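Local atomic coordinates of 6-carboxyhexanoate--CoA ligase (PDB entry 5TVA), a protein that belongs to the BioW family of CoA ligases and has adenosine monophosphate and coenzyme A bound in its pockets. Residues D2-R7 and V24-L29; K82-E87 and V175-C180; M118-G123 and F218-E223; D140-K145 and V235-L240. All blocks are in the same frame, centred on the assembly; numbering follows the deposited sequence.

The four contacts fall into two touching pairs. Contacts 1 and 4, with centres about 12 Å apart, meet through L3 CD1 and L237 CD1 at 3.9 Å, where the N-terminal hairpin packs on the small parallel sheet. Contacts 2 and 3, also about 12 Å apart between centres, share the mixed sheet, and V176 N approaches F218 O at 2.7 Å as a probable hydrogen bond. Contacts 1 and 2 lie on opposite sides of the chain's centre, about 33 Å between centres. R7 of contact 1 belongs to the coenzyme A pocket, whereas the E178 side chain of contact 2 stays about 7 Å from both coenzyme A and adenosine monophosphate.

Contact 1. Residues D2-R7 and V24-L29; sequences DLFSVR and VKKEEL. With COA (coenzyme A), chain D.
Two backbone hydrogen bonds tie F4 to V24 as an antiparallel hydrogen-bonded pair. F4 N donates to V24 O over 2.9 Å, and V24 N donates back to F4 O over 3.1 Å; each donor lies in the plane of the carbonyl it meets. Weaker polar contacts carry the pairing toward the chain start. V24 O also faces the CA-H of L3, while D2 O is met almost head-on by the CA-H of K25, with 3.6 Å from K25 CA to D2 O. A water donates to D2 O as well and bridges weakly to E27 OE1.

These segments are the two open ends of a long beta hairpin, strands 3-12 and 15-25, in a three-stranded antiparallel sheet completed by strand 45-52. Beyond K25 the chain turns, with E28 N bonded to K25 O and L29 N to K26 O, and E28 takes the N-cap position of helix 29-37.

Apolar packing follows from that turn. L29, its CG anti to the backbone N (chi1 -173°), crosses F4 at about a right angle. Its CD2 sits 4.1 Å above one face of the F4 ring, offset toward the rim, while L29 CD1 presses tightly on V6 CG2 at 3.5 Å. K26 runs alongside the phenylalanine and brings its CB to 3.7 Å from F4 CE1. V33 and L36 of helix 29-37 also pack on V6.

Further along strand 3-12, R7 NH1 comes close to coenzyme A, 3.1 Å from its O5A. The other terminal nitrogen, NH2, forms a salt bridge with E51, and the ligand is hydrogen-bonded to K49 and R9.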
# COMPACT_ATOMS: atom_id res chain seq x y z
N ASP A 2 -9.89 24.86 1.30
CA ASP A 2 -9.40 24.59 -0.05
C ASP A 2 -8.19 23.64 -0.04
O ASP A 2 -7.15 23.96 0.51
CB ASP A 2 -9.04 25.90 -0.76
CG ASP A 2 -10.15 26.38 -1.68
OD1 ASP A 2 -11.35 26.25 -1.31
OD2 ASP A 2 -9.83 26.89 -2.79
N LEU A 3 -8.35 22.46 -0.63
CA LEU A 3 -7.31 21.44 -0.66
C LEU A 3 -6.84 21.22 -2.09
O LEU A 3 -7.62 21.33 -3.04
CB LEU A 3 -7.80 20.12 -0.08
CG LEU A 3 -8.02 19.98 1.42
CD1 LEU A 3 -8.54 18.56 1.70
CD2 LEU A 3 -6.74 20.28 2.24
N PHE A 4 -5.56 20.88 -2.21
CA PHE A 4 -4.96 20.52 -3.49
C PHE A 4 -4.28 19.17 -3.34
O PHE A 4 -3.54 18.94 -2.38
CB PHE A 4 -3.96 21.59 -3.95
CG PHE A 4 -4.59 22.91 -4.30
CD1 PHE A 4 -4.91 23.83 -3.30
CD2 PHE A 4 -4.87 23.24 -5.63
CE1 PHE A 4 -5.49 25.05 -3.62
CE2 PHE A 4 -5.46 24.47 -5.96
CZ PHE A 4 -5.77 25.37 -4.95
N SER A 5 -4.54 18.28 -4.29
CA SER A 5 -3.86 16.99 -4.36
C SER A 5 -2.61 17.16 -5.21
O SER A 5 -2.68 17.71 -6.31
CB SER A 5 -4.81 15.95 -4.96
OG SER A 5 -4.10 14.88 -5.54
N VAL A 6 -1.46 16.71 -4.69
CA VAL A 6 -0.18 16.86 -5.38
C VAL A 6 0.39 15.48 -5.61
O VAL A 6 0.83 14.81 -4.67
CB VAL A 6 0.82 17.71 -4.57
CG1 VAL A 6 2.11 17.89 -5.37
CG2 VAL A 6 0.20 19.04 -4.24
N ARG A 7 0.40 15.04 -6.87
CA ARG A 7 0.84 13.68 -7.21
C ARG A 7 2.10 13.73 -8.05
O ARG A 7 2.13 14.41 -9.08
CB ARG A 7 -0.23 12.91 -7.99
CG ARG A 7 -1.42 12.45 -7.16
CD ARG A 7 -2.50 11.79 -8.06
NE ARG A 7 -3.33 12.80 -8.72
CZ ARG A 7 -4.23 12.56 -9.68
NH1 ARG A 7 -4.44 11.33 -10.15
NH2 ARG A 7 -4.94 13.57 -10.19
N VAL A 24 -2.87 19.02 0.60
CA VAL A 24 -2.55 20.11 1.51
C VAL A 24 -3.36 21.36 1.16
O VAL A 24 -3.91 21.48 0.05
CB VAL A 24 -1.03 20.45 1.50
CG1 VAL A 24 -0.20 19.22 1.86
CG2 VAL A 24 -0.60 20.99 0.14
N LYS A 25 -3.39 22.28 2.12
CA LYS A 25 -3.90 23.64 1.91
C LYS A 25 -2.99 24.41 0.96
O LYS A 25 -1.78 24.14 0.88
CB LYS A 25 -3.99 24.39 3.24
CG LYS A 25 -5.11 23.93 4.15
CD LYS A 25 -4.94 24.47 5.57
CE LYS A 25 -6.15 24.13 6.44
NZ LYS A 25 -5.82 24.01 7.88
N LYS A 26 -3.56 25.41 0.28
CA LYS A 26 -2.80 26.18 -0.71
C LYS A 26 -1.55 26.79 -0.10
O LYS A 26 -0.51 26.90 -0.76
CB LYS A 26 -3.66 27.28 -1.32
CG LYS A 26 -2.86 28.29 -2.16
CD LYS A 26 -3.75 29.12 -3.07
CE LYS A 26 -2.94 29.84 -4.14
NZ LYS A 26 -2.27 28.91 -5.12
N GLU A 27 -1.61 27.20 1.17
CA GLU A 27 -0.45 27.84 1.78
C GLU A 27 0.69 26.85 2.06
O GLU A 27 1.76 27.28 2.51
CB GLU A 27 -0.86 28.55 3.07
CG GLU A 27 -1.58 27.67 4.06
CD GLU A 27 -3.06 27.96 4.16
OE1 GLU A 27 -3.75 28.10 3.11
OE2 GLU A 27 -3.55 28.03 5.31
N GLU A 28 0.49 25.56 1.82
CA GLU A 28 1.57 24.59 1.87
C GLU A 28 1.77 23.88 0.53
O GLU A 28 2.53 22.90 0.46
CB GLU A 28 1.35 23.56 2.98
CG GLU A 28 0.79 24.19 4.24
CD GLU A 28 0.02 23.20 5.10
OE1 GLU A 28 0.11 21.98 4.83
OE2 GLU A 28 -0.68 23.65 6.04
N LEU A 29 1.10 24.35 -0.52
CA LEU A 29 1.25 23.76 -1.84
C LEU A 29 2.71 23.74 -2.28
O LEU A 29 3.25 22.69 -2.65
CB LEU A 29 0.40 24.55 -2.83
CG LEU A 29 0.29 24.00 -4.24
CD1 LEU A 29 0.07 22.51 -4.15
CD2 LEU A 29 -0.90 24.68 -4.93
N1A COA D . 4.18 2.09 -9.91
C2A COA D . 4.47 1.90 -11.21
N3A COA D . 4.04 2.73 -12.15
C4A COA D . 3.27 3.78 -11.82
C5A COA D . 2.94 4.02 -10.48
C6A COA D . 3.45 3.11 -9.52
N6A COA D . 3.10 3.32 -8.06
N7A COA D . 2.19 5.12 -10.42
C8A COA D . 2.04 5.58 -11.65
N9A COA D . 2.71 4.80 -12.50
C1B COA D . 2.61 5.06 -13.96
C2B COA D . 3.07 4.41 -14.95
O2B COA D . 2.93 2.95 -14.84
C3B COA D . 1.82 4.94 -15.93
O3B COA D . 0.62 4.28 -15.44
P3B COA D . -0.28 3.06 -16.17
O7A COA D . -1.71 3.43 -15.97
O8A COA D . 0.02 2.89 -17.63
O9A COA D . -0.04 1.73 -15.49
C4B COA D . 1.78 6.23 -15.73
O4B COA D . 2.67 6.52 -14.48
C5B COA D . 0.32 6.84 -15.47
O5B COA D . -0.08 6.62 -14.16
P1A COA D . -1.02 7.67 -13.26
O1A COA D . -2.26 6.92 -12.75
O2A COA D . -1.43 8.91 -14.02
O3A COA D . -0.15 8.09 -11.93
P2A COA D . -0.31 9.48 -10.99
O4A COA D . 0.45 10.59 -11.72
O5A COA D . -1.78 9.93 -10.90
O6A COA D . 0.37 9.15 -9.48
CBP COA D . 1.04 7.75 -7.41
CCP COA D . 0.15 7.90 -8.75
CDP COA D . 2.52 7.49 -7.80
CEP COA D . 1.08 9.10 -6.68
CAP COA D . 0.46 6.56 -6.46
OAP COA D . 1.13 5.37 -6.62
C9P COA D . 0.49 6.84 -4.93
O9P COA D . -0.46 7.34 -4.36
N8P COA D . 1.66 6.50 -4.14
C7P COA D . 1.73 6.78 -2.67
C6P COA D . 1.86 5.51 -1.83
C5P COA D . 3.16 4.67 -2.09
O5P COA D . 3.51 4.40 -3.17
N4P COA D . 3.93 4.20 -0.91
C3P COA D . 5.21 3.41 -1.12
C2P COA D . 5.59 2.74 0.20
S1P COA D . 4.10 1.83 0.72
O HOH W 1 -6.63 26.68 2.00

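Contact 2. Residues K82-E87 and V175-C180; sequences KKLTQE and VVAELC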
# COMPACT_ATOMS: atom_id res chain seq x y z
N LYS A 82 -1.49 -17.29 8.55
CA LYS A 82 -2.24 -17.49 9.78
C LYS A 82 -2.99 -16.23 10.19
O LYS A 82 -4.18 -16.28 10.50
CB LYS A 82 -1.31 -17.95 10.91
CG LYS A 82 -2.03 -18.15 12.23
CD LYS A 82 -1.23 -19.07 13.15
CE LYS A 82 -0.38 -18.30 14.14
NZ LYS A 82 -1.17 -17.78 15.29
N LYS A 83 -2.29 -15.09 10.19
CA LYS A 83 -2.94 -13.84 10.59
C LYS A 83 -4.09 -13.50 9.65
O LYS A 83 -5.13 -13.00 10.10
CB LYS A 83 -1.90 -12.70 10.62
CG LYS A 83 -0.74 -12.94 11.64
CD LYS A 83 -1.29 -13.03 13.04
CE LYS A 83 -2.03 -11.77 13.41
NZ LYS A 83 -2.56 -11.79 14.82
N LEU A 84 -3.94 -13.79 8.35
CA LEU A 84 -5.01 -13.55 7.39
C LEU A 84 -6.27 -14.34 7.73
O LEU A 84 -7.39 -13.83 7.61
CB LEU A 84 -4.53 -13.90 5.97
CG LEU A 84 -3.56 -12.88 5.35
CD1 LEU A 84 -2.84 -13.40 4.08
CD2 LEU A 84 -4.30 -11.57 5.06
N THR A 85 -6.12 -15.60 8.16
CA THR A 85 -7.32 -16.37 8.47
C THR A 85 -8.00 -15.85 9.74
O THR A 85 -9.15 -16.19 10.01
CB THR A 85 -7.04 -17.87 8.62
OG1 THR A 85 -6.41 -18.12 9.88
CG2 THR A 85 -6.19 -18.40 7.48
N GLN A 86 -7.31 -15.02 10.52
CA GLN A 86 -8.00 -14.37 11.62
C GLN A 86 -8.89 -13.22 11.16
O GLN A 86 -9.51 -12.57 12.00
CB GLN A 86 -7.01 -13.85 12.65
CG GLN A 86 -6.06 -14.87 13.22
CD GLN A 86 -5.14 -14.26 14.26
OE1 GLN A 86 -5.48 -13.24 14.87
NE2 GLN A 86 -3.96 -14.84 14.42
N GLU A 87 -8.92 -12.92 9.86
CA GLU A 87 -9.93 -12.03 9.30
C GLU A 87 -11.03 -12.81 8.58
O GLU A 87 -11.72 -12.25 7.72
CB GLU A 87 -9.29 -11.00 8.35
CG GLU A 87 -8.50 -9.87 9.03
CD GLU A 87 -9.38 -8.85 9.74
OE1 GLU A 87 -10.62 -8.94 9.63
OE2 GLU A 87 -8.84 -7.94 10.41
N VAL A 175 -11.63 -2.93 1.52
CA VAL A 175 -10.78 -4.10 1.45
C VAL A 175 -10.82 -4.78 2.81
O VAL A 175 -10.71 -4.11 3.84
CB VAL A 175 -9.36 -3.71 1.01
CG1 VAL A 175 -8.38 -4.89 1.21
CG2 VAL A 175 -9.41 -3.25 -0.45
N VAL A 176 -11.05 -6.09 2.82
CA VAL A 176 -11.16 -6.82 4.07
C VAL A 176 -9.78 -6.96 4.72
O VAL A 176 -9.61 -6.73 5.92
CB VAL A 176 -11.81 -8.19 3.85
CG1 VAL A 176 -11.85 -8.99 5.15
CG2 VAL A 176 -13.25 -8.04 3.25
N ALA A 177 -8.79 -7.35 3.92
CA ALA A 177 -7.44 -7.61 4.43
C ALA A 177 -6.45 -7.39 3.31
O ALA A 177 -6.80 -7.46 2.13
CB ALA A 177 -7.30 -9.04 4.98
N GLU A 178 -5.19 -7.15 3.68
CA GLU A 178 -4.15 -6.87 2.70
C GLU A 178 -2.89 -7.68 3.02
O GLU A 178 -2.53 -7.84 4.19
CB GLU A 178 -3.82 -5.38 2.68
CG GLU A 178 -2.70 -5.01 1.68
CD GLU A 178 -2.38 -3.53 1.67
OE1 GLU A 178 -3.18 -2.74 2.20
OE2 GLU A 178 -1.35 -3.13 1.10
N LEU A 179 -2.22 -8.17 1.97
CA LEU A 179 -0.88 -8.74 2.07
C LEU A 179 0.09 -7.93 1.22
O LEU A 179 -0.20 -7.61 0.06
CB LEU A 179 -0.86 -10.22 1.63
CG LEU A 179 0.50 -10.92 1.45
CD1 LEU A 179 1.20 -11.17 2.78
CD2 LEU A 179 0.34 -12.24 0.70
N CYS A 180 1.25 -7.59 1.78
CA CYS A 180 2.21 -6.74 1.08
C CYS A 180 3.63 -7.07 1.52
O CYS A 180 3.92 -7.13 2.72
CB CYS A 180 1.93 -5.25 1.36
SG CYS A 180 3.09 -4.03 0.61
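Where helix 73-85 comes to its end, L84 makes the largest contribution to the contact with segment 175-180. Its CG stands beside the backbone N (chi1 -74°), so the branch reaches the strand with both methyls: L84 CD2 rests on A177 CB at 3.9 Å, and CD1 lies 4.5 Å from L179 CB. At E87 the backbone N closes the last turn onto L84 O at 2.9 Å. The first torsion of the E87 side chain (chi1 -74°) sets CG 4.3 Å from A177 CB, and the bend at chi2 turns the carboxylate, whose OE2 accepts from the backbone N atoms of E196 and I197. The backbone of the same residue adds a looser touch, E87 O lying 4.2 Å from V176 CG1. No hydrogen bond crosses this interface; it is helix-on-sheet packing at the place where V176 and A177 both face F218 in a classic beta bulge. L84 also touches F218 of strand 214-219, V192 of strand 190-194 and A94 of helix 91-102, and L179 meets V98 and L101 of that same helix.

Contact 3. Residues M118-G123 and F218-E223; sequences MDIETG and FVSRKE
Strand 116-119, at the edge of a mixed six-stranded sheet, pairs in parallel with strand 214-219. M118 O receives V219 N at 3.0 Å in a nearly straight bond (173°) and also faces the CA-H of F218. One step on, I120 N reaches V219 O at 3.1 Å, but from 39° above the carbonyl plane. F218 is bonded on its other side to the backbone of V176 and A177. The D119 carboxylate divides its work. OD1 accepts E121 N at 3.0 Å on its anti lone pair, an Asx turn that bends the chain away from the strand. OD2 makes a long salt bridge, 3.9 Å to R221 NE, with the carboxylate and guanidinium planes 59° apart; R221 has a second, weak ion pair with E124. The backbone carbonyl, D119 O, accepts G123 N at 2.8 Å. On the apolar side, I120 places CG1 in the crowded position between N and carbonyl carbon, which brings its CG2 to 3.6 Å from F218 CB and its CD1 onto S220. M118, extended to its sulfur and bent only at the last torsion, runs beside F218 in an oblique Met-aromatic contact, SD lying 3.7 Å from CE1 of that ring.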
# COMPACT_ATOMS: atom_id res chain seq x y z
N MET A 118 -8.20 -9.79 -5.01
CA MET A 118 -8.52 -11.20 -4.86
C MET A 118 -9.89 -11.40 -4.21
O MET A 118 -10.16 -10.86 -3.13
CB MET A 118 -7.44 -11.91 -4.03
CG MET A 118 -7.83 -13.33 -3.63
SD MET A 118 -6.43 -14.35 -3.16
CE MET A 118 -5.53 -14.41 -4.72
N ASP A 119 -10.74 -12.18 -4.89
CA ASP A 119 -12.00 -12.65 -4.32
C ASP A 119 -11.78 -13.40 -3.01
O ASP A 119 -11.19 -14.48 -3.03
CB ASP A 119 -12.69 -13.56 -5.36
CG ASP A 119 -14.17 -13.79 -5.08
OD1 ASP A 119 -14.54 -13.97 -3.90
OD2 ASP A 119 -14.97 -13.76 -6.05
N ILE A 120 -12.26 -12.86 -1.87
CA ILE A 120 -12.06 -13.52 -0.57
C ILE A 120 -12.54 -14.95 -0.60
O ILE A 120 -11.95 -15.84 0.04
CB ILE A 120 -12.78 -12.78 0.57
CG1 ILE A 120 -14.20 -12.37 0.13
CG2 ILE A 120 -11.89 -11.74 1.28
CD1 ILE A 120 -14.93 -11.62 1.18
N GLU A 121 -13.65 -15.19 -1.30
CA GLU A 121 -14.31 -16.49 -1.23
C GLU A 121 -13.63 -17.52 -2.12
O GLU A 121 -13.57 -18.69 -1.74
CB GLU A 121 -15.79 -16.34 -1.63
CG GLU A 121 -16.58 -15.44 -0.69
CD GLU A 121 -18.01 -15.19 -1.16
OE1 GLU A 121 -18.24 -14.97 -2.38
OE2 GLU A 121 -18.93 -15.24 -0.32
N THR A 122 -13.09 -17.12 -3.27
CA THR A 122 -12.63 -18.08 -4.25
C THR A 122 -11.15 -17.96 -4.61
O THR A 122 -10.64 -18.84 -5.32
CB THR A 122 -13.46 -17.97 -5.54
OG1 THR A 122 -13.16 -16.74 -6.21
CG2 THR A 122 -14.97 -18.00 -5.23
N GLY A 123 -10.45 -16.92 -4.16
CA GLY A 123 -9.06 -16.73 -4.52
C GLY A 123 -8.81 -16.25 -5.94
O GLY A 123 -7.65 -16.16 -6.34
N PHE A 218 -7.80 -8.31 -0.37
CA PHE A 218 -8.87 -9.31 -0.23
C PHE A 218 -10.21 -8.58 -0.17
O PHE A 218 -10.48 -7.86 0.80
CB PHE A 218 -8.64 -10.17 1.01
CG PHE A 218 -7.36 -10.98 0.95
CD1 PHE A 218 -7.33 -12.20 0.30
CD2 PHE A 218 -6.18 -10.49 1.50
CE1 PHE A 218 -6.16 -12.93 0.23
CE2 PHE A 218 -5.00 -11.22 1.43
CZ PHE A 218 -5.00 -12.44 0.81
N VAL A 219 -11.04 -8.77 -1.21
CA VAL A 219 -12.30 -8.03 -1.37
C VAL A 219 -13.46 -8.98 -1.64
O VAL A 219 -13.32 -10.02 -2.27
CB VAL A 219 -12.23 -6.99 -2.52
CG1 VAL A 219 -11.12 -5.95 -2.28
CG2 VAL A 219 -12.07 -7.68 -3.87
N SER A 220 -14.64 -8.58 -1.17
CA SER A 220 -15.87 -9.30 -1.49
C SER A 220 -16.32 -8.91 -2.89
O SER A 220 -16.52 -7.72 -3.16
CB SER A 220 -16.94 -8.98 -0.46
OG SER A 220 -18.03 -9.88 -0.57
N ARG A 221 -16.46 -9.89 -3.80
CA ARG A 221 -16.80 -9.55 -5.18
C ARG A 221 -18.06 -8.71 -5.27
O ARG A 221 -18.16 -7.84 -6.15
CB ARG A 221 -16.97 -10.79 -6.06
CG ARG A 221 -16.99 -10.37 -7.54
CD ARG A 221 -17.68 -11.34 -8.46
NE ARG A 221 -16.80 -12.28 -9.15
CZ ARG A 221 -16.58 -12.29 -10.46
NH1 ARG A 221 -17.15 -11.39 -11.25
NH2 ARG A 221 -15.77 -13.21 -10.98
N LYS A 222 -19.04 -8.92 -4.39
CA LYS A 222 -20.28 -8.18 -4.53
C LYS A 222 -20.09 -6.68 -4.34
O LYS A 222 -20.99 -5.92 -4.71
CB LYS A 222 -21.32 -8.71 -3.53
CG LYS A 222 -21.04 -8.28 -2.13
CD LYS A 222 -21.94 -8.96 -1.11
CE LYS A 222 -21.19 -9.08 0.21
NZ LYS A 222 -22.12 -8.78 1.33
N GLU A 223 -18.95 -6.26 -3.79
CA GLU A 223 -18.63 -4.86 -3.52
C GLU A 223 -17.51 -4.34 -4.41
O GLU A 223 -16.98 -3.26 -4.14
CB GLU A 223 -18.21 -4.68 -2.06
CG GLU A 223 -19.24 -5.00 -0.99
CD GLU A 223 -18.58 -5.17 0.37
OE1 GLU A 223 -19.03 -6.03 1.16
OE2 GLU A 223 -17.59 -4.44 0.65

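Contact 4. Residues D140-K145 and V235-L240; sequences DWKDRK and VVLIEL
D140 OD1 is gripped twice by R144, side-on: NE binds its syn lone pair at 2.8 Å, and R144 NH2 comes from above the carboxylate plane at 3.0 Å. W141 N adds a weak third bond. The other oxygen, OD2, accepts I23 N, and R144 uses its remaining nitrogen, NH1, for a salt bridge to D162. The guanidinium is laid face-on against the indole edge, with W141 CD1 3.7 Å above its centre. Across the strands D140 bonds with both its backbone N and O to the residues flanking L237, the usual pattern of parallel pairing. D140 N donates to V236 O at 3.2 Å. D140 O accepts I238 N at 2.8 Å. K142 N then reaches I238 O at 2.7 Å, from above the carbonyl plane. On one face of the sheet, W141 CZ3 meets I238 CG2 obliquely at 3.6 Å and, more loosely, L240 CD1. K142 runs alongside E239, yet the touch is through its aliphatic part, CD to E239 OE2 at 3.6 Å. Strand 236-239 is the middle of a three-stranded parallel sheet, with strand 57-60 on its other side, while W141 packs on L164 and A165 of helix 158-173 and donates NE1 to V161 O.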
# COMPACT_ATOMS: atom_id res chain seq x y z
N ASP A 140 -3.89 10.82 2.23
CA ASP A 140 -2.75 11.42 2.92
C ASP A 140 -3.07 11.52 4.40
O ASP A 140 -4.25 11.52 4.81
CB ASP A 140 -2.42 12.81 2.34
CG ASP A 140 -0.99 13.29 2.70
OD1 ASP A 140 -0.21 12.50 3.29
OD2 ASP A 140 -0.65 14.44 2.35
N TRP A 141 -2.01 11.57 5.22
CA TRP A 141 -2.14 11.98 6.61
C TRP A 141 -2.60 13.43 6.67
O TRP A 141 -2.03 14.30 6.00
CB TRP A 141 -0.81 11.86 7.38
CG TRP A 141 -0.27 10.47 7.52
CD1 TRP A 141 0.76 9.92 6.82
CD2 TRP A 141 -0.76 9.45 8.40
NE1 TRP A 141 0.94 8.61 7.21
CE2 TRP A 141 0.03 8.31 8.18
CE3 TRP A 141 -1.80 9.38 9.33
CZ2 TRP A 141 -0.17 7.11 8.88
CZ3 TRP A 141 -2.00 8.20 10.03
CH2 TRP A 141 -1.18 7.08 9.80
N LYS A 142 -3.62 13.69 7.49
CA LYS A 142 -4.09 15.06 7.71
C LYS A 142 -2.95 16.01 8.10
O LYS A 142 -2.85 17.12 7.58
CB LYS A 142 -5.17 15.05 8.78
CG LYS A 142 -5.69 16.43 9.14
CD LYS A 142 -7.00 16.31 9.89
CE LYS A 142 -7.71 17.64 9.94
NZ LYS A 142 -8.04 18.05 8.56
N ASP A 143 -2.11 15.60 9.04
CA ASP A 143 -1.01 16.47 9.50
C ASP A 143 0.28 15.66 9.38
O ASP A 143 0.77 15.16 10.40
CB ASP A 143 -1.25 16.96 10.95
CG ASP A 143 -0.19 17.97 11.41
OD1 ASP A 143 0.78 18.20 10.67
OD2 ASP A 143 -0.34 18.54 12.52
N ARG A 144 0.80 15.54 8.15
CA ARG A 144 1.88 14.58 7.91
C ARG A 144 3.13 14.88 8.74
O ARG A 144 3.82 13.96 9.19
CB ARG A 144 2.23 14.53 6.42
CG ARG A 144 3.18 13.40 6.10
CD ARG A 144 3.44 13.24 4.61
NE ARG A 144 2.50 12.31 4.00
CZ ARG A 144 2.74 11.02 3.76
NH1 ARG A 144 3.92 10.47 4.08
NH2 ARG A 144 1.79 10.27 3.16
N LYS A 145 3.44 16.16 8.93
CA LYS A 145 4.62 16.54 9.71
C LYS A 145 4.50 16.01 11.14
O LYS A 145 5.42 15.37 11.66
CB LYS A 145 4.79 18.06 9.70
CG LYS A 145 6.16 18.61 10.16
CD LYS A 145 6.01 19.38 11.50
CE LYS A 145 6.33 20.85 11.35
NZ LYS A 145 5.76 21.33 10.06
N VAL A 235 -11.33 10.99 -1.84
CA VAL A 235 -10.24 11.75 -1.24
C VAL A 235 -10.37 11.65 0.27
O VAL A 235 -11.38 12.09 0.85
CB VAL A 235 -10.23 13.21 -1.71
CG1 VAL A 235 -9.12 13.99 -1.00
CG2 VAL A 235 -10.02 13.29 -3.21
N VAL A 236 -9.37 11.04 0.91
CA VAL A 236 -9.40 10.73 2.34
C VAL A 236 -8.17 11.30 3.02
O VAL A 236 -7.04 10.98 2.63
CB VAL A 236 -9.48 9.22 2.58
CG1 VAL A 236 -9.40 8.92 4.06
CG2 VAL A 236 -10.75 8.67 1.99
N LEU A 237 -8.39 12.14 4.03
CA LEU A 237 -7.35 12.54 4.97
C LEU A 237 -7.45 11.68 6.21
O LEU A 237 -8.55 11.48 6.74
CB LEU A 237 -7.48 14.01 5.36
CG LEU A 237 -7.43 15.05 4.24
CD1 LEU A 237 -7.53 16.41 4.85
CD2 LEU A 237 -6.15 14.91 3.44
N ILE A 238 -6.32 11.18 6.69
CA ILE A 238 -6.26 10.28 7.83
C ILE A 238 -5.67 11.03 9.01
O ILE A 238 -4.60 11.64 8.89
CB ILE A 238 -5.43 9.03 7.51
CG1 ILE A 238 -6.06 8.32 6.31
CG2 ILE A 238 -5.35 8.15 8.74
CD1 ILE A 238 -5.08 7.48 5.53
N GLU A 239 -6.38 11.00 10.13
CA GLU A 239 -6.07 11.74 11.35
C GLU A 239 -5.59 10.74 12.39
O GLU A 239 -6.29 9.77 12.69
CB GLU A 239 -7.32 12.46 11.86
CG GLU A 239 -7.08 13.67 12.73
CD GLU A 239 -8.35 14.53 12.82
OE1 GLU A 239 -9.44 13.99 12.53
OE2 GLU A 239 -8.27 15.73 13.18
N LEU A 240 -4.41 10.98 12.94
CA LEU A 240 -3.83 10.06 13.90
C LEU A 240 -4.49 10.24 15.27
O LEU A 240 -4.57 11.36 15.78
CB LEU A 240 -2.32 10.25 14.02
CG LEU A 240 -1.65 9.09 14.76
CD1 LEU A 240 -2.04 7.78 14.13
CD2 LEU A 240 -0.15 9.21 14.84
O HOH W 2 -2.75 13.57 11.12